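Putative trimethylamine methyltransferase (Rhizobium meliloti, PDB 4YYC) probably acts as a methyltransferase of the MttB family, although its designation as a trimethylamine methyltransferase remains putative. Local coordinates at residues 111-116 against 350-355; 139-144 against 388-393; 159-164 against 180-185; 267-272 against 310-315. All coordinates share one frame; numbering follows the deposited sequence.

Contact 1 of 4, residues 111-116 against 350-355; sequences KTAPKD and LGLPFR
Lys-115 and Gly-351 meet over the glycine carbonyl: Lys-115 CA lies 3.4 Å from Gly-351 O in a CA-H...O contact with 153° at the hydrogen. With CG anti to its own carbonyl carbon (chi1 -75°), Lys-115 also brings CG to 3.5 Å from Gly-351 O. Lysine suits this exposed place, its aliphatic base packing on the carbonyl. The Pro-353 ring follows, its CG 3.3 Å from Lys-115 O. Deeper in, Ala-113 CB touches the Leu-352 methyl CD2 at 3.7 Å, a small residue against a branched one. A water lies 2.7 Å from Ala-113 O and equally near Gly-351 O, placed to donate to both, although other acceptors compete. Behind this shell, Gly-351 ends helix 334-350 as the C-prime residue of a Schellman motif, with Leu-352 N bonded to Ala-347 O; its positive phi suits glycine, and a side chain would also crowd Lys-115 NZ. Ala-113 and Leu-352 both pack on strand 313-322 and helix 286-307. No direct hydrogen bond joins 111-116 to 350-355, which implies that van der Waals packing, a weak C-H...O contact and one shared water link these segments directly.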
loop_
_atom_site.group_PDB
_atom_site.type_symbol
_atom_site.label_atom_id
_atom_site.label_comp_id
_atom_site.label_asym_id
_atom_site.label_seq_id
_atom_site.Cartn_x
_atom_site.Cartn_y
_atom_site.Cartn_z
ATOM N N LYS A 111 30.569 -15.115 -1.846
ATOM C CA LYS A 111 30.700 -15.499 -0.462
ATOM C C LYS A 111 31.503 -14.552 0.396
ATOM O O LYS A 111 31.315 -14.512 1.625
ATOM C CB LYS A 111 31.286 -16.917 -0.350
ATOM C CG LYS A 111 30.293 -17.939 -0.818
ATOM C CD LYS A 111 30.972 -19.265 -0.801
ATOM C CE LYS A 111 30.011 -20.384 -0.535
ATOM N NZ LYS A 111 30.834 -21.552 -0.176
ATOM N N THR A 112 32.403 -13.807 -0.216
ATOM C CA THR A 112 33.158 -12.789 0.483
ATOM C C THR A 112 32.433 -11.464 0.713
ATOM O O THR A 112 32.940 -10.622 1.440
ATOM C CB THR A 112 34.519 -12.541 -0.202
ATOM O OG1 THR A 112 34.320 -12.246 -1.582
ATOM C CG2 THR A 112 35.408 -13.714 -0.079
ATOM N N ALA A 113 31.273 -11.253 0.092
ATOM C CA ALA A 113 30.586 -9.979 0.218
ATOM C C ALA A 113 29.873 -9.952 1.578
ATOM O O ALA A 113 29.322 -10.966 2.003
ATOM C CB ALA A 113 29.579 -9.803 -0.928
ATOM N N PRO A 114 29.903 -8.813 2.275
ATOM C CA PRO A 114 29.217 -8.758 3.589
ATOM C C PRO A 114 27.693 -8.775 3.463
ATOM O O PRO A 114 27.135 -8.098 2.596
ATOM C CB PRO A 114 29.722 -7.426 4.179
ATOM C CG PRO A 114 30.007 -6.593 2.946
ATOM C CD PRO A 114 30.583 -7.548 1.948
ATOM N N LYS A 115 27.029 -9.582 4.305
ATOM C CA LYS A 115 25.577 -9.596 4.349
ATOM C C LYS A 115 25.044 -8.296 4.862
ATOM O O LYS A 115 23.933 -7.925 4.509
ATOM C CB LYS A 115 25.059 -10.686 5.278
ATOM C CG LYS A 115 25.162 -12.081 4.720
ATOM C CD LYS A 115 24.027 -12.927 5.348
ATOM C CE LYS A 115 24.237 -14.423 5.309
ATOM N NZ LYS A 115 25.115 -14.946 4.233
ATOM N N ASP A 116 25.793 -7.630 5.732
ATOM C CA ASP A 116 25.420 -6.332 6.246
ATOM C C ASP A 116 26.665 -5.542 6.583
ATOM O O ASP A 116 27.711 -6.134 6.857
ATOM C CB ASP A 116 24.448 -6.443 7.419
ATOM C CG ASP A 116 24.994 -7.199 8.541
ATOM O OD1 ASP A 116 24.845 -8.434 8.573
ATOM O OD2 ASP A 116 25.660 -6.584 9.380
ATOM N N LEU A 350 20.755 -14.977 -1.649
ATOM C CA LEU A 350 22.095 -14.693 -2.150
ATOM C C LEU A 350 23.016 -14.148 -1.055
ATOM O O LEU A 350 24.225 -14.400 -1.090
ATOM C CB LEU A 350 22.026 -13.773 -3.359
ATOM C CG LEU A 350 23.350 -13.465 -4.046
ATOM C CD1 LEU A 350 24.143 -14.696 -4.443
ATOM C CD2 LEU A 350 23.051 -12.630 -5.268
ATOM N N GLY A 351 22.479 -13.491 -0.047
ATOM C CA GLY A 351 23.216 -12.905 1.047
ATOM C C GLY A 351 23.684 -11.474 0.868
ATOM O O GLY A 351 24.695 -11.101 1.441
ATOM N N LEU A 352 22.999 -10.701 0.024
ATOM C CA LEU A 352 23.341 -9.301 -0.185
ATOM C C LEU A 352 22.228 -8.399 0.292
ATOM O O LEU A 352 21.036 -8.708 0.100
ATOM C CB LEU A 352 23.576 -8.998 -1.677
ATOM C CG LEU A 352 24.673 -9.823 -2.368
ATOM C CD1 LEU A 352 24.776 -9.412 -3.826
ATOM C CD2 LEU A 352 25.982 -9.726 -1.642
ATOM N N PRO A 353 22.592 -7.254 0.896
ATOM C CA PRO A 353 21.543 -6.259 1.147
ATOM C C PRO A 353 20.818 -5.841 -0.141
ATOM O O PRO A 353 21.405 -5.859 -1.210
ATOM C CB PRO A 353 22.309 -5.071 1.756
ATOM C CG PRO A 353 23.607 -5.620 2.174
ATOM C CD PRO A 353 23.932 -6.739 1.222
ATOM N N PHE A 354 19.539 -5.503 -0.016
ATOM C CA PHE A 354 18.628 -5.367 -1.141
ATOM C C PHE A 354 18.151 -3.906 -1.261
ATOM O O PHE A 354 17.799 -3.274 -0.270
ATOM C CB PHE A 354 17.430 -6.314 -0.897
ATOM C CG PHE A 354 16.409 -6.261 -1.959
ATOM C CD1 PHE A 354 16.723 -6.576 -3.255
ATOM C CD2 PHE A 354 15.116 -5.898 -1.648
ATOM C CE1 PHE A 354 15.762 -6.515 -4.259
ATOM C CE2 PHE A 354 14.151 -5.824 -2.626
ATOM C CZ PHE A 354 14.468 -6.160 -3.941
ATOM N N ARG A 355 18.106 -3.422 -2.503
ATOM C CA ARG A 355 17.568 -2.109 -2.853
ATOM C C ARG A 355 16.525 -2.294 -3.940
ATOM O O ARG A 355 16.729 -3.014 -4.902
ATOM C CB ARG A 355 18.678 -1.184 -3.402
ATOM C CG ARG A 355 18.207 0.118 -4.060
ATOM C CD ARG A 355 18.102 -0.006 -5.565
ATOM N NE ARG A 355 17.228 0.988 -6.151
ATOM C CZ ARG A 355 17.360 1.496 -7.370
ATOM N NH1 ARG A 355 18.412 1.256 -8.140
ATOM N NH2 ARG A 355 16.426 2.317 -7.816
HETATM O O HOH W 1 27.067 -12.422 1.667
#

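Contact 2 of 4, residues 139-144 against 388-393; sequences PVYGPP and FVLHAA
Val-140 N donates to Ala-393 O in the shortest hydrogen bond between the two segments, 2.9 Å and nearly straight at 167°. Val-140 CB and CG1 also rest near that oxygen, CG1 at 3.5 Å. One residue back, Pro-139 O receives His-391 N at 3.0 Å; the donor stands above the carbonyl plane, and the C=O...N angle is only 108°. The third bond uses a side chain: Tyr-141 N donates to His-391 ND1 over 3.2 Å, from a position tilted 19° out of the imidazole plane. One face of the ring receives Leu-390 CG above its centre, while CE1 of His-391 comes within 3.6 Å of Tyr-141 CB. Leu-390 CD1 lies against both Tyr-141 CB, at 3.8 Å, and Pro-139 O, and its branched apolar end suits this buried spot. Both segments belong to neighbouring parallel strands, 134-137 and 388-389, of a three-stranded sheet and the turns after them. Beyond them, Trp-395 meets the His-391 ring edge-to-face, and His-391 NE2 bonds an unidentified ligand, probably from the crystallisation liquor. An alanine in place of His-391 would probably leave the Tyr-141 N-H and the ligand oxygen without this partner and open a gap beside Leu-390. Histidine thus joins a backbone amide on one nitrogen to the ligand site on the other, and the backbone hydrogen bonds through Pro-139 O and Val-140 N are likely to help fix the chain that carries it.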
loop_
_atom_site.group_PDB
_atom_site.type_symbol
_atom_site.label_atom_id
_atom_site.label_comp_id
_atom_site.label_asym_id
_atom_site.label_seq_id
_atom_site.Cartn_x
_atom_site.Cartn_y
_atom_site.Cartn_z
ATOM N N PRO A 139 16.644 10.031 -0.722
ATOM C CA PRO A 139 15.811 10.769 -1.696
ATOM C C PRO A 139 15.831 10.275 -3.133
ATOM O O PRO A 139 16.622 9.409 -3.543
ATOM C CB PRO A 139 16.356 12.206 -1.621
ATOM C CG PRO A 139 17.177 12.266 -0.360
ATOM C CD PRO A 139 17.657 10.885 -0.102
ATOM N N VAL A 140 14.888 10.824 -3.885
ATOM C CA VAL A 140 14.951 10.857 -5.353
ATOM C C VAL A 140 16.370 11.032 -5.880
ATOM O O VAL A 140 17.159 11.803 -5.339
ATOM C CB VAL A 140 14.002 11.922 -5.901
ATOM C CG1 VAL A 140 14.378 13.315 -5.397
ATOM C CG2 VAL A 140 13.878 11.854 -7.427
ATOM N N TYR A 141 16.659 10.336 -6.978
ATOM C CA TYR A 141 17.977 10.399 -7.635
ATOM C C TYR A 141 17.771 10.498 -9.146
ATOM O O TYR A 141 17.044 9.700 -9.753
ATOM C CB TYR A 141 18.709 9.106 -7.275
ATOM C CG TYR A 141 20.151 8.964 -7.722
ATOM C CD1 TYR A 141 20.457 8.781 -9.064
ATOM C CD2 TYR A 141 21.169 8.930 -6.780
ATOM C CE1 TYR A 141 21.768 8.611 -9.491
ATOM C CE2 TYR A 141 22.477 8.742 -7.202
ATOM C CZ TYR A 141 22.768 8.579 -8.540
ATOM O OH TYR A 141 24.092 8.418 -8.966
ATOM N N GLY A 142 18.423 11.475 -9.758
ATOM C CA GLY A 142 18.488 11.606 -11.211
ATOM C C GLY A 142 17.773 12.727 -11.946
ATOM O O GLY A 142 18.227 13.098 -13.016
ATOM N N PRO A 143 16.647 13.290 -11.422
ATOM C CA PRO A 143 15.906 14.179 -12.328
ATOM C C PRO A 143 16.655 15.431 -12.807
ATOM O O PRO A 143 17.266 16.145 -12.030
ATOM C CB PRO A 143 14.717 14.611 -11.462
ATOM C CG PRO A 143 14.464 13.406 -10.636
ATOM C CD PRO A 143 15.819 12.906 -10.270
ATOM N N PRO A 144 16.497 15.772 -14.085
ATOM C CA PRO A 144 17.067 17.018 -14.584
ATOM C C PRO A 144 16.154 18.211 -14.427
ATOM O O PRO A 144 16.593 19.337 -14.611
ATOM C CB PRO A 144 17.291 16.716 -16.062
ATOM C CG PRO A 144 16.307 15.691 -16.411
ATOM C CD PRO A 144 16.171 14.844 -15.182
ATOM N N PHE A 388 17.791 -0.712 1.351
ATOM C CA PHE A 388 18.173 0.607 0.904
ATOM C C PHE A 388 17.154 1.059 -0.111
ATOM O O PHE A 388 16.919 0.359 -1.094
ATOM C CB PHE A 388 19.581 0.610 0.315
ATOM C CG PHE A 388 19.970 1.913 -0.261
ATOM C CD1 PHE A 388 19.955 3.053 0.530
ATOM C CD2 PHE A 388 20.352 2.031 -1.604
ATOM C CE1 PHE A 388 20.300 4.273 0.010
ATOM C CE2 PHE A 388 20.671 3.279 -2.145
ATOM C CZ PHE A 388 20.643 4.397 -1.330
ATOM N N VAL A 389 16.521 2.180 0.169
ATOM C CA VAL A 389 15.469 2.681 -0.667
ATOM C C VAL A 389 15.905 3.988 -1.298
ATOM O O VAL A 389 15.744 5.098 -0.731
ATOM C CB VAL A 389 14.167 2.876 0.144
ATOM C CG1 VAL A 389 13.020 3.222 -0.788
ATOM C CG2 VAL A 389 13.823 1.662 0.988
ATOM N N LEU A 390 16.386 3.877 -2.526
ATOM C CA LEU A 390 16.560 5.045 -3.363
ATOM C C LEU A 390 15.200 5.539 -3.798
ATOM O O LEU A 390 14.247 4.763 -3.920
ATOM C CB LEU A 390 17.409 4.662 -4.579
ATOM C CG LEU A 390 18.051 5.835 -5.340
ATOM C CD1 LEU A 390 18.922 6.663 -4.427
ATOM C CD2 LEU A 390 18.819 5.225 -6.525
ATOM N N HIS A 391 15.052 6.849 -4.008
ATOM C CA HIS A 391 13.803 7.429 -4.494
ATOM C C HIS A 391 12.668 7.308 -3.475
ATOM O O HIS A 391 11.494 7.197 -3.831
ATOM C CB HIS A 391 13.297 6.891 -5.819
ATOM C CG HIS A 391 14.354 6.635 -6.853
ATOM N ND1 HIS A 391 15.105 7.626 -7.435
ATOM C CD2 HIS A 391 14.701 5.495 -7.474
ATOM C CE1 HIS A 391 15.897 7.109 -8.341
ATOM N NE2 HIS A 391 15.671 5.813 -8.396
ATOM N N ALA A 392 13.005 7.326 -2.198
ATOM C CA ALA A 392 11.947 7.236 -1.183
ATOM C C ALA A 392 11.038 8.440 -1.118
ATOM O O ALA A 392 9.892 8.319 -0.673
ATOM C CB ALA A 392 12.584 6.978 0.182
ATOM N N ALA A 393 11.505 9.598 -1.564
ATOM C CA ALA A 393 10.692 10.834 -1.624
ATOM C C ALA A 393 11.127 11.742 -2.709
ATOM O O ALA A 393 12.357 11.929 -2.927
ATOM C CB ALA A 393 10.702 11.577 -0.322
#

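Contact 3 of 4, residues 159-164 against 180-185; sequences EDFRNF and TVCEPV
Thr-180 begins the approach, its CA 4.1 Å from Phe-161 CE2. Val-181 then drives the methyl CG2 onto the ring of Phe-161: a CH-pi contact, 3.6 Å from the centroid and just 12° off the normal, the two side chains crossing at about a right angle. The same methyl meets Phe-164 CB at 3.7 Å, so a branched valine serves two phenylalanines about one helical turn apart. Here helix 158-170 packs against the loop that leads to helix 192-202, and Phe-161 joins all three, since Met-196 and Ser-199 of the second helix touch it too. At Cys-182 the carbonyl O lies near the plane of the Phe-161 ring, 3.2 Å from CD2; this buried oxygen has no hydrogen-bond partner in the model, and the ring's slightly positive C-H edge probably compensates in part. Cys-182 SG, small and polarisable, fits close to the helix backbone, 3.5 Å from Phe-161 N, obliquely beside the Phe-161 ring in a sulfur-aromatic contact, and near Asp-160 CB, whose carboxylate turns to Tyr-404 and Arg-154. Pro-184 comes last, laying CD 4.2 Å from Phe-161 CD2.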
loop_
_atom_site.group_PDB
_atom_site.type_symbol
_atom_site.label_atom_id
_atom_site.label_comp_id
_atom_site.label_asym_id
_atom_site.label_seq_id
_atom_site.Cartn_x
_atom_site.Cartn_y
_atom_site.Cartn_z
ATOM N N GLU A 159 21.083 25.505 -6.569
ATOM C CA GLU A 159 20.238 25.997 -5.489
ATOM C C GLU A 159 19.147 24.952 -5.152
ATOM O O GLU A 159 18.906 24.643 -3.970
ATOM C CB GLU A 159 19.619 27.347 -5.829
ATOM C CG GLU A 159 18.826 27.881 -4.675
ATOM C CD GLU A 159 18.364 29.310 -4.883
ATOM O OE1 GLU A 159 18.867 30.041 -5.794
ATOM O OE2 GLU A 159 17.439 29.680 -4.143
ATOM N N ASP A 160 18.510 24.361 -6.179
ATOM C CA ASP A 160 17.551 23.310 -5.902
ATOM C C ASP A 160 18.202 22.099 -5.252
ATOM O O ASP A 160 17.643 21.491 -4.324
ATOM C CB ASP A 160 16.865 22.806 -7.187
ATOM C CG ASP A 160 16.087 23.848 -7.887
ATOM O OD1 ASP A 160 15.203 24.465 -7.249
ATOM O OD2 ASP A 160 16.353 24.046 -9.092
ATOM N N PHE A 161 19.373 21.720 -5.761
ATOM C CA PHE A 161 20.112 20.582 -5.167
ATOM C C PHE A 161 20.297 20.814 -3.666
ATOM O O PHE A 161 19.977 19.989 -2.813
ATOM C CB PHE A 161 21.469 20.460 -5.862
ATOM C CG PHE A 161 22.201 19.183 -5.576
ATOM C CD1 PHE A 161 22.931 18.987 -4.390
ATOM C CD2 PHE A 161 22.137 18.130 -6.471
ATOM C CE1 PHE A 161 23.561 17.780 -4.143
ATOM C CE2 PHE A 161 22.767 16.939 -6.219
ATOM C CZ PHE A 161 23.484 16.770 -5.037
ATOM N N ARG A 162 20.781 22.000 -3.338
ATOM C CA ARG A 162 20.974 22.345 -1.935
ATOM C C ARG A 162 19.660 22.310 -1.152
ATOM O O ARG A 162 19.627 21.788 -0.031
ATOM C CB ARG A 162 21.642 23.697 -1.798
ATOM C CG ARG A 162 23.095 23.624 -2.200
ATOM C CD ARG A 162 23.671 25.001 -2.302
ATOM N NE ARG A 162 25.085 24.958 -2.578
ATOM C CZ ARG A 162 25.846 26.053 -2.641
ATOM N NH1 ARG A 162 25.330 27.289 -2.455
ATOM N NH2 ARG A 162 27.144 25.898 -2.865
ATOM N N ASN A 163 18.591 22.833 -1.737
ATOM C CA ASN A 163 17.302 22.787 -1.059
ATOM C C ASN A 163 16.878 21.336 -0.742
ATOM O O ASN A 163 16.337 21.079 0.337
ATOM C CB ASN A 163 16.222 23.496 -1.841
ATOM C CG ASN A 163 16.349 24.995 -1.794
ATOM O OD1 ASN A 163 16.995 25.543 -0.896
ATOM N ND2 ASN A 163 15.722 25.676 -2.740
ATOM N N PHE A 164 17.056 20.426 -1.679
ATOM C CA PHE A 164 16.711 19.024 -1.447
ATOM C C PHE A 164 17.595 18.398 -0.392
ATOM O O PHE A 164 17.098 17.620 0.410
ATOM C CB PHE A 164 16.673 18.192 -2.718
ATOM C CG PHE A 164 15.417 18.428 -3.559
ATOM C CD1 PHE A 164 14.191 17.906 -3.165
ATOM C CD2 PHE A 164 15.474 19.122 -4.778
ATOM C CE1 PHE A 164 13.047 18.114 -3.930
ATOM C CE2 PHE A 164 14.307 19.363 -5.535
ATOM C CZ PHE A 164 13.103 18.879 -5.078
ATOM N N THR A 180 22.373 12.146 -6.366
ATOM C CA THR A 180 21.986 13.127 -7.384
ATOM C C THR A 180 20.513 13.504 -7.145
ATOM O O THR A 180 19.619 13.131 -7.890
ATOM C CB THR A 180 22.178 12.512 -8.764
ATOM O OG1 THR A 180 23.535 12.081 -8.892
ATOM C CG2 THR A 180 21.823 13.453 -9.881
ATOM N N VAL A 181 20.275 14.299 -6.109
ATOM C CA VAL A 181 18.893 14.636 -5.725
ATOM C C VAL A 181 18.185 15.374 -6.854
ATOM O O VAL A 181 16.970 15.252 -7.013
ATOM C CB VAL A 181 18.815 15.367 -4.378
ATOM C CG1 VAL A 181 19.329 14.469 -3.272
ATOM C CG2 VAL A 181 19.587 16.703 -4.353
ATOM N N CYS A 182 18.969 16.116 -7.630
ATOM C CA CYS A 182 18.595 16.566 -8.967
ATOM C C CYS A 182 19.886 16.816 -9.724
ATOM O O CYS A 182 20.944 16.760 -9.138
ATOM C CB CYS A 182 17.696 17.790 -8.912
ATOM S SG CYS A 182 18.396 19.227 -8.051
ATOM N N GLU A 183 19.791 17.047 -11.011
ATOM C CA GLU A 183 20.960 17.306 -11.839
ATOM C C GLU A 183 21.107 18.811 -12.009
ATOM O O GLU A 183 20.289 19.429 -12.704
ATOM C CB GLU A 183 20.721 16.629 -13.197
ATOM C CG GLU A 183 21.905 16.643 -14.138
ATOM C CD GLU A 183 23.034 15.740 -13.688
ATOM O OE1 GLU A 183 22.767 14.630 -13.186
ATOM O OE2 GLU A 183 24.212 16.118 -13.885
ATOM N N PRO A 184 22.121 19.440 -11.406
ATOM C CA PRO A 184 22.216 20.941 -11.496
ATOM C C PRO A 184 22.708 21.440 -12.839
ATOM O O PRO A 184 23.863 21.161 -13.217
ATOM C CB PRO A 184 23.197 21.318 -10.386
ATOM C CG PRO A 184 23.983 20.096 -10.159
ATOM C CD PRO A 184 23.142 18.890 -10.487
ATOM N N VAL A 185 21.865 22.155 -13.558
ATOM C CA VAL A 185 22.186 22.538 -14.925
ATOM C C VAL A 185 23.191 23.674 -14.982
ATOM O O VAL A 185 23.818 23.917 -16.038
ATOM C CB VAL A 185 20.898 22.939 -15.654
ATOM C CG1 VAL A 185 20.470 24.334 -15.271
ATOM C CG2 VAL A 185 21.048 22.808 -17.153
#

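Contact 4 of 4, residues 267-272 against 310-315; sequences NQACVV and GAPVLF
Parallel strands 269-277 and 313-322 pair at their N-terminal ends, where Pro-312 O is approached by several groups. Cys-270 N donates to it at 3.1 Å, Ala-269 CA adds a C-H...O contact at 3.2 Å, and a water donates to it at 2.8 Å while also bonding Gln-268 O. The proline ring lies against the incoming chain, with CG 3.7 Å from Asn-267 O; having no N-H to offer Gln-268 O, proline ends the pairing here, and the water serves that oxygen. An alanine in place of Pro-312 would probably open a gap beside Asn-267 O and leave the backbone freer to turn. Leu-314 N next donates to Cys-270 O at 2.8 Å, nearly along the C=O axis, and Leu-314 O accepts Val-272 N. Helix 286-307 connects the strands as a beta-alpha-beta crossover, consistent with the TIM-barrel core expected for this family; strands 269-272 and 313-315 run in the same direction at 18° to each other. On the face carrying Cys-270, Val-272, Val-313 and Phe-315, the methyls Val-272 CG2 and Val-313 CG2 meet at 3.7 Å, and bulky apolar Val-313 and Phe-315 pack onto that helix. On the face of Val-271 and Leu-314, Val-271 CG1 approaches Leu-314 CB at 4.2 Å. Ala-269 CB is small enough to sit beside Pro-312 CB.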
loop_
_atom_site.group_PDB
_atom_site.type_symbol
_atom_site.label_atom_id
_atom_site.label_comp_id
_atom_site.label_asym_id
_atom_site.label_seq_id
_atom_site.Cartn_x
_atom_site.Cartn_y
_atom_site.Cartn_z
ATOM N N ASN A 267 36.797 0.263 -0.643
ATOM C CA ASN A 267 35.923 -0.239 0.437
ATOM C C ASN A 267 34.599 0.499 0.451
ATOM O O ASN A 267 33.957 0.559 1.512
ATOM C CB ASN A 267 36.597 -0.085 1.834
ATOM C CG ASN A 267 36.119 -1.093 2.880
ATOM O OD1 ASN A 267 34.939 -1.134 3.292
ATOM N ND2 ASN A 267 37.046 -1.867 3.349
ATOM N N GLN A 268 34.204 1.101 -0.688
ATOM C CA GLN A 268 32.937 1.808 -0.758
ATOM C C GLN A 268 31.903 0.928 -1.462
ATOM O O GLN A 268 32.263 -0.008 -2.170
ATOM C CB GLN A 268 33.097 3.129 -1.465
ATOM C CG GLN A 268 34.166 4.003 -0.843
ATOM C CD GLN A 268 33.926 4.209 0.617
ATOM O OE1 GLN A 268 32.864 4.743 0.998
ATOM N NE2 GLN A 268 34.869 3.765 1.473
ATOM N N ALA A 269 30.631 1.176 -1.208
ATOM C CA ALA A 269 29.615 0.221 -1.609
ATOM C C ALA A 269 29.073 0.511 -3.003
ATOM O O ALA A 269 28.812 1.664 -3.362
ATOM C CB ALA A 269 28.464 0.193 -0.603
ATOM N N CYS A 270 28.826 -0.560 -3.733
ATOM C CA CYS A 270 28.228 -0.514 -5.049
ATOM C C CYS A 270 26.796 -1.061 -4.972
ATOM O O CYS A 270 26.602 -2.184 -4.441
ATOM C CB CYS A 270 29.019 -1.379 -6.017
ATOM S SG CYS A 270 30.606 -0.637 -6.459
ATOM N N VAL A 271 25.822 -0.287 -5.462
ATOM C CA VAL A 271 24.434 -0.733 -5.519
ATOM C C VAL A 271 24.202 -1.223 -6.933
ATOM O O VAL A 271 23.923 -0.421 -7.835
ATOM C CB VAL A 271 23.433 0.406 -5.148
ATOM C CG1 VAL A 271 22.008 -0.162 -5.062
ATOM C CG2 VAL A 271 23.864 1.133 -3.883
ATOM N N VAL A 272 24.342 -2.532 -7.157
ATOM C CA VAL A 272 24.297 -3.090 -8.521
ATOM C C VAL A 272 22.853 -3.260 -8.954
ATOM O O VAL A 272 22.128 -4.117 -8.427
ATOM C CB VAL A 272 25.077 -4.443 -8.610
ATOM C CG1 VAL A 272 24.912 -5.042 -10.009
ATOM C CG2 VAL A 272 26.525 -4.206 -8.310
ATOM N N GLY A 310 35.473 -8.764 -0.256
ATOM C CA GLY A 310 34.892 -8.067 0.846
ATOM C C GLY A 310 34.366 -6.694 0.527
ATOM O O GLY A 310 33.726 -6.078 1.382
ATOM N N ALA A 311 34.544 -6.206 -0.698
ATOM C CA ALA A 311 33.976 -4.897 -1.022
ATOM C C ALA A 311 32.456 -4.936 -0.808
ATOM O O ALA A 311 31.831 -5.906 -1.206
ATOM C CB ALA A 311 34.259 -4.517 -2.453
ATOM N N PRO A 312 31.889 -3.886 -0.183
ATOM C CA PRO A 312 30.445 -3.970 0.064
ATOM C C PRO A 312 29.612 -3.795 -1.211
ATOM O O PRO A 312 29.899 -2.951 -2.088
ATOM C CB PRO A 312 30.159 -2.861 1.086
ATOM C CG PRO A 312 31.327 -1.985 1.044
ATOM C CD PRO A 312 32.489 -2.722 0.480
ATOM N N VAL A 313 28.588 -4.638 -1.360
ATOM C CA VAL A 313 27.822 -4.622 -2.593
ATOM C C VAL A 313 26.354 -4.994 -2.308
ATOM O O VAL A 313 26.077 -5.897 -1.516
ATOM C CB VAL A 313 28.444 -5.545 -3.687
ATOM C CG1 VAL A 313 28.560 -6.980 -3.267
ATOM C CG2 VAL A 313 27.664 -5.450 -5.013
ATOM N N LEU A 314 25.430 -4.287 -2.954
ATOM C CA LEU A 314 24.011 -4.534 -2.801
ATOM C C LEU A 314 23.406 -5.139 -4.068
ATOM O O LEU A 314 23.826 -4.806 -5.187
ATOM C CB LEU A 314 23.235 -3.235 -2.489
ATOM C CG LEU A 314 23.481 -2.590 -1.136
ATOM C CD1 LEU A 314 24.800 -1.862 -1.078
ATOM C CD2 LEU A 314 22.304 -1.698 -0.781
ATOM N N PHE A 315 22.387 -5.980 -3.876
ATOM C CA PHE A 315 21.499 -6.445 -4.922
ATOM C C PHE A 315 20.443 -5.339 -5.101
ATOM O O PHE A 315 19.577 -5.153 -4.226
ATOM C CB PHE A 315 20.863 -7.762 -4.412
ATOM C CG PHE A 315 19.967 -8.513 -5.371
ATOM C CD1 PHE A 315 18.943 -7.914 -6.050
ATOM C CD2 PHE A 315 20.102 -9.875 -5.506
ATOM C CE1 PHE A 315 18.117 -8.636 -6.865
ATOM C CE2 PHE A 315 19.253 -10.630 -6.283
ATOM C CZ PHE A 315 18.264 -10.007 -6.985
HETATM O O HOH W 2 32.016 -2.209 -3.789
#

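Overall arrangement
Contacts 1 and 4 are neighbours, their centres 8 Å apart, and share a sheet: Pro-353 O bonds Phe-315 N at 2.8 Å. On its other side strand 354-355 meets strand 388-389, Phe-354 O to Phe-388 N at 3.0 Å, reaching contact 2. Contact 2 is joined to contact 3, about 12 Å away between centres, by Gly-142 N to Thr-180 O at 2.8 Å. Contacts 1 and 3 lie on opposite sides of the chain's centre, their own centres about 31 Å apart. The ligand, unidentified and probably from the crystallisation liquor, links contacts 1 and 2: Arg-355 NH2 and His-391 NE2 both bond its OE1. The side chains of Val-271 in contact 4 and Thr-180 in contact 3 stand farther from this unknown ligand.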